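Local coordinates for protein glycosyl hydrolase, family 38 (Enterococcus faecalis, PDB 5KBP) that probably hydrolyses alpha-linked mannose from glycans as a metal-dependent alpha-mannosidase of glycoside hydrolase family 38, at residues A325-E330 against H819-H824; E330-Y335 against T387-E392. All coordinates share one frame; numbering follows the deposited sequence.

Contact 1. Residues A325-E330 against H819-H824; sequences AAMAYE and HVYLTH. Unlike the reference sequence in segment 819-824: His824 (reference Thr).
Tyr821 lies against one side of helix 304-332, where Met327 and Glu330, one turn apart, receive it. Met327 supplies the apolar half. Met327 CG sits over one face of the Tyr821 ring, 3.7 Å from the ring centroid and 16° off the normal, which is a CH-pi contact. The thioether carries on past the ring toward Tyr821 CB. Met327 SD is 4.7 Å from the centroid of the Tyr821 ring and oblique to it, a Met-aromatic contact. Met327 CE ends 3.7 Å from Tyr821 CB. The methionine chain is fully extended beyond CG, and this lays it along the tyrosine while the two run in opposite directions.

Glu330 supplies the polar half at the edge of the ring. Tyr821 OH donates to Glu330 OE2 at 2.7 Å, on the anti lone pair, turned away from OE1. The carboxylate is inclined 64° to the ring plane. A bend at chi2 folds the glutamate so that Glu330 CG also touches Tyr821 CE1, at 3.7 Å.

Further out, Lys861 and Arg836 both form salt bridges to Glu330 OE2. Arg836 also donates from NE to the carbonyl of Ala326 on the same helix. The backbone of Tyr821 is hydrogen-bonded to the backbone of Phe502, and its side chain touches Leu843. The tyrosine is thus held by its backbone next to strand 819-820 and reaches the helix with its ring. This structural packing joins helix 304-332 to the segment just after strand 819-820, with Arg836 of strand 829-836 and Lys861 at the polar end.

Three donors converge on one carboxylate oxygen. Two of them are cationic, which would be expected to keep Glu330 ionised, and so an acceptor for the phenol.

Contact 2. Residues E330-Y335 against T387-E392; sequences EVTGDY and TRQLTE. With SO4 (sulfate ion), chain G.
Thr332 and Gln389 make the van der Waals part of the contact, with their side chains crossing at about a right angle. The methyl CG2 of Thr332 lies 3.8 Å from Gln389 CD and equally near CG and OE1. Beside it, Val331 turns CG2 to the backbone carbonyl of Gln389, at 3.8 Å from O.

No polar bond is made between the two segments; their polar groups bond locally or to a sulfate ion, probably from the crystallisation liquor. Thr332 OG1 lies between its backbone N and carbonyl carbon (chi1 64°). There it accepts from Asp334 N at 3.2 Å, an ST turn, and it also bonds to the carbonyl of Ala328. The chain leaves helical geometry at Gly333, which has positive phi. Arg388 meets the sulfate with the edge of its guanidinium. NH1 of Arg388 donates to sulfate O2 at 3.0 Å, while the bonds from Arg388 NE to O2 and from NH1 to O4 are weak. Gln389 NE2 donates to sulfate O4 at 3.2 Å, so the amide that packs on Thr332 also holds the anion. Glu385 takes NH2 of Arg388 in a salt bridge.

The end of helix 304-332 here packs beside helix 362-393 at the protein surface. Leu390 and Thr391 of the second helix reach strand 404-410, and Thr387 touches strand 804-807.

In the fold
Past the five-stranded mixed sheet near the N terminus, the chain enters helix 304-332, whose last turns serve both contacts. Contact 2 closes the shorter loop: 51 mostly helical residues separate its segments before helix 362-393 comes back alongside. Contact 1 closes a far longer one, through the later beta sheets to 819-824, and contact 2 lies wholly within that span. Their centres are 11 Å apart. Glu330 lies in both but touches across only in contact 1. Ala328 packs on Gln389, while Tyr335 lies against Ala325. Together they set one helix end between helix 362-393 and the segment following strand 819-820. That strand pairs with strand 503-511, in the same sheet as strands 404-410 and 804-807.

Contact 1. Residues A325-E330 against H819-H824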
# COMPACT_ATOMS: atom_id res chain seq x y z
N ALA A 325 -0.85 21.41 -16.51
CA ALA A 325 -2.13 21.03 -17.09
C ALA A 325 -3.01 22.24 -17.37
O ALA A 325 -3.78 22.24 -18.33
CB ALA A 325 -2.86 20.05 -16.18
N ALA A 326 -2.90 23.29 -16.54
CA ALA A 326 -3.66 24.51 -16.79
C ALA A 326 -3.19 25.19 -18.08
O ALA A 326 -4.00 25.74 -18.82
CB ALA A 326 -3.54 25.46 -15.60
N MET A 327 -1.88 25.15 -18.35
CA MET A 327 -1.38 25.70 -19.60
C MET A 327 -1.71 24.79 -20.78
O MET A 327 -2.03 25.27 -21.87
CB MET A 327 0.13 25.92 -19.51
CG MET A 327 0.57 26.91 -18.45
SD MET A 327 2.36 27.12 -18.41
CE MET A 327 2.55 28.19 -17.00
N ALA A 328 -1.64 23.47 -20.57
CA ALA A 328 -1.92 22.52 -21.65
C ALA A 328 -3.38 22.58 -22.10
O ALA A 328 -3.69 22.09 -23.19
CB ALA A 328 -1.57 21.10 -21.20
N TYR A 329 -4.27 23.15 -21.29
CA TYR A 329 -5.65 23.33 -21.72
C TYR A 329 -5.75 24.26 -22.92
O TYR A 329 -6.69 24.15 -23.72
CB TYR A 329 -6.49 23.85 -20.55
CG TYR A 329 -7.91 24.23 -20.93
CD1 TYR A 329 -8.92 23.28 -20.93
CD2 TYR A 329 -8.24 25.53 -21.27
CE1 TYR A 329 -10.22 23.62 -21.28
CE2 TYR A 329 -9.53 25.88 -21.62
CZ TYR A 329 -10.51 24.92 -21.62
OH TYR A 329 -11.80 25.26 -21.96
N GLU A 330 -4.80 25.19 -23.06
CA GLU A 330 -4.86 26.15 -24.15
C GLU A 330 -4.75 25.47 -25.51
O GLU A 330 -5.28 25.98 -26.50
CB GLU A 330 -3.76 27.19 -23.98
CG GLU A 330 -3.79 27.94 -22.65
CD GLU A 330 -4.88 28.99 -22.59
OE1 GLU A 330 -5.46 29.31 -23.65
OE2 GLU A 330 -5.17 29.50 -21.49
N HIS A 819 7.46 32.19 -24.22
CA HIS A 819 6.14 32.74 -23.92
C HIS A 819 5.96 32.84 -22.41
O HIS A 819 6.34 31.92 -21.67
CB HIS A 819 5.04 31.87 -24.53
CG HIS A 819 3.65 32.39 -24.29
ND1 HIS A 819 2.83 31.89 -23.30
CD2 HIS A 819 2.95 33.36 -24.90
CE1 HIS A 819 1.68 32.53 -23.32
NE2 HIS A 819 1.72 33.43 -24.28
N VAL A 820 5.37 33.95 -21.97
CA VAL A 820 5.03 34.16 -20.57
C VAL A 820 3.53 33.94 -20.42
O VAL A 820 2.72 34.67 -21.00
CB VAL A 820 5.42 35.57 -20.10
CG1 VAL A 820 4.90 35.83 -18.70
CG2 VAL A 820 6.93 35.74 -20.15
N TYR A 821 3.16 32.93 -19.63
CA TYR A 821 1.75 32.58 -19.49
C TYR A 821 1.03 33.51 -18.52
O TYR A 821 -0.14 33.86 -18.74
CB TYR A 821 1.60 31.12 -19.05
CG TYR A 821 0.18 30.61 -19.10
CD1 TYR A 821 -0.48 30.44 -20.31
CD2 TYR A 821 -0.50 30.29 -17.93
CE1 TYR A 821 -1.78 29.97 -20.36
CE2 TYR A 821 -1.81 29.82 -17.97
CZ TYR A 821 -2.44 29.66 -19.19
OH TYR A 821 -3.73 29.19 -19.23
N LEU A 822 1.70 33.93 -17.45
CA LEU A 822 1.09 34.79 -16.44
C LEU A 822 2.07 35.87 -16.02
O LEU A 822 3.24 35.58 -15.77
CB LEU A 822 0.65 33.97 -15.22
CG LEU A 822 -0.65 33.19 -15.34
CD1 LEU A 822 -0.84 32.27 -14.14
CD2 LEU A 822 -1.82 34.14 -15.45
N THR A 823 1.60 37.11 -15.94
CA THR A 823 2.38 38.22 -15.41
C THR A 823 1.89 38.51 -14.00
O THR A 823 0.69 38.74 -13.79
CB THR A 823 2.25 39.46 -16.30
OG1 THR A 823 2.77 39.17 -17.61
CG2 THR A 823 3.01 40.63 -15.70
N HIS A 824 2.80 38.49 -13.04
CA HIS A 824 2.44 38.59 -11.63
C HIS A 824 2.85 39.95 -11.08
O HIS A 824 3.87 40.52 -11.47
CB HIS A 824 3.09 37.47 -10.83
CG HIS A 824 2.53 36.10 -11.11
ND1 HIS A 824 1.84 35.36 -10.17
CD2 HIS A 824 2.57 35.34 -12.23
CE1 HIS A 824 1.48 34.21 -10.69
NE2 HIS A 824 1.90 34.16 -11.94

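Contact 2. Residues E330-Y335 against T387-E392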
# COMPACT_ATOMS: atom_id res chain seq x y z
N GLU A 330 -4.80 25.19 -23.06
CA GLU A 330 -4.86 26.15 -24.15
C GLU A 330 -4.75 25.47 -25.51
O GLU A 330 -5.28 25.98 -26.50
CB GLU A 330 -3.76 27.19 -23.98
CG GLU A 330 -3.79 27.94 -22.65
CD GLU A 330 -4.88 28.99 -22.59
OE1 GLU A 330 -5.46 29.31 -23.65
OE2 GLU A 330 -5.17 29.50 -21.49
N VAL A 331 -4.06 24.33 -25.59
CA VAL A 331 -3.82 23.67 -26.86
C VAL A 331 -4.71 22.46 -27.06
O VAL A 331 -4.99 22.10 -28.21
CB VAL A 331 -2.33 23.28 -26.99
CG1 VAL A 331 -1.43 24.50 -26.77
CG2 VAL A 331 -1.96 22.17 -26.03
N THR A 332 -5.17 21.83 -25.99
CA THR A 332 -5.99 20.63 -26.11
C THR A 332 -7.46 20.86 -25.83
O THR A 332 -8.29 20.08 -26.31
CB THR A 332 -5.48 19.53 -25.16
OG1 THR A 332 -5.64 19.97 -23.80
CG2 THR A 332 -4.02 19.21 -25.43
N GLY A 333 -7.80 21.91 -25.09
CA GLY A 333 -9.17 22.10 -24.66
C GLY A 333 -9.65 21.15 -23.59
O GLY A 333 -10.86 21.09 -23.32
N ASP A 334 -8.74 20.40 -22.97
CA ASP A 334 -9.09 19.43 -21.94
C ASP A 334 -8.28 19.69 -20.68
O ASP A 334 -7.19 20.27 -20.72
CB ASP A 334 -8.83 17.99 -22.42
CG ASP A 334 -9.51 17.68 -23.74
OD1 ASP A 334 -10.59 18.25 -24.01
OD2 ASP A 334 -8.96 16.86 -24.51
N TYR A 335 -8.84 19.27 -19.55
CA TYR A 335 -8.19 19.36 -18.25
C TYR A 335 -8.58 18.13 -17.44
O TYR A 335 -9.78 17.87 -17.25
CB TYR A 335 -8.58 20.64 -17.52
CG TYR A 335 -7.78 20.92 -16.27
CD1 TYR A 335 -8.16 20.40 -15.04
CD2 TYR A 335 -6.64 21.72 -16.31
CE1 TYR A 335 -7.44 20.66 -13.89
CE2 TYR A 335 -5.91 21.99 -15.17
CZ TYR A 335 -6.31 21.45 -13.96
OH TYR A 335 -5.59 21.71 -12.82
N THR A 387 3.08 18.14 -20.28
CA THR A 387 4.39 18.51 -20.82
C THR A 387 4.51 18.11 -22.28
O THR A 387 4.98 18.89 -23.12
CB THR A 387 5.49 17.86 -19.97
OG1 THR A 387 5.75 18.67 -18.82
CG2 THR A 387 6.76 17.71 -20.77
N ARG A 388 4.08 16.89 -22.62
CA ARG A 388 4.14 16.45 -24.01
C ARG A 388 3.21 17.27 -24.89
O ARG A 388 3.55 17.60 -26.03
CB ARG A 388 3.80 14.96 -24.12
CG ARG A 388 3.93 14.41 -25.53
CD ARG A 388 3.24 13.06 -25.68
NE ARG A 388 1.79 13.16 -25.57
CZ ARG A 388 1.10 12.79 -24.49
NH1 ARG A 388 -0.22 12.92 -24.47
NH2 ARG A 388 1.73 12.29 -23.44
N GLN A 389 2.03 17.61 -24.37
CA GLN A 389 1.06 18.37 -25.16
C GLN A 389 1.54 19.79 -25.42
O GLN A 389 1.32 20.33 -26.51
CB GLN A 389 -0.29 18.38 -24.44
CG GLN A 389 -1.01 17.03 -24.45
CD GLN A 389 -1.98 16.87 -23.30
OE1 GLN A 389 -2.12 17.76 -22.46
NE2 GLN A 389 -2.65 15.73 -23.25
N LEU A 390 2.20 20.41 -24.44
CA LEU A 390 2.73 21.76 -24.65
C LEU A 390 3.89 21.75 -25.64
O LEU A 390 3.91 22.54 -26.59
CB LEU A 390 3.17 22.36 -23.31
CG LEU A 390 2.05 22.80 -22.36
CD1 LEU A 390 2.62 23.27 -21.04
CD2 LEU A 390 1.22 23.90 -23.01
N THR A 391 4.86 20.85 -25.44
CA THR A 391 6.02 20.81 -26.31
C THR A 391 5.66 20.41 -27.73
O THR A 391 6.31 20.85 -28.69
CB THR A 391 7.07 19.85 -25.75
OG1 THR A 391 6.47 18.56 -25.52
CG2 THR A 391 7.63 20.38 -24.44
N GLU A 392 4.62 19.58 -27.91
CA GLU A 392 4.17 19.24 -29.25
C GLU A 392 3.57 20.43 -29.97
O GLU A 392 3.50 20.42 -31.21
CB GLU A 392 3.15 18.10 -29.19
CG GLU A 392 3.48 16.92 -30.09
CD GLU A 392 4.44 15.94 -29.43
OE1 GLU A 392 3.97 15.00 -28.76
OE2 GLU A 392 5.67 16.13 -29.58
S SO4 G . -2.57 14.04 -27.05
O1 SO4 G . -2.72 12.89 -27.94
O2 SO4 G . -1.16 14.39 -26.94
O3 SO4 G . -3.32 15.17 -27.58
O4 SO4 G . -3.08 13.69 -25.72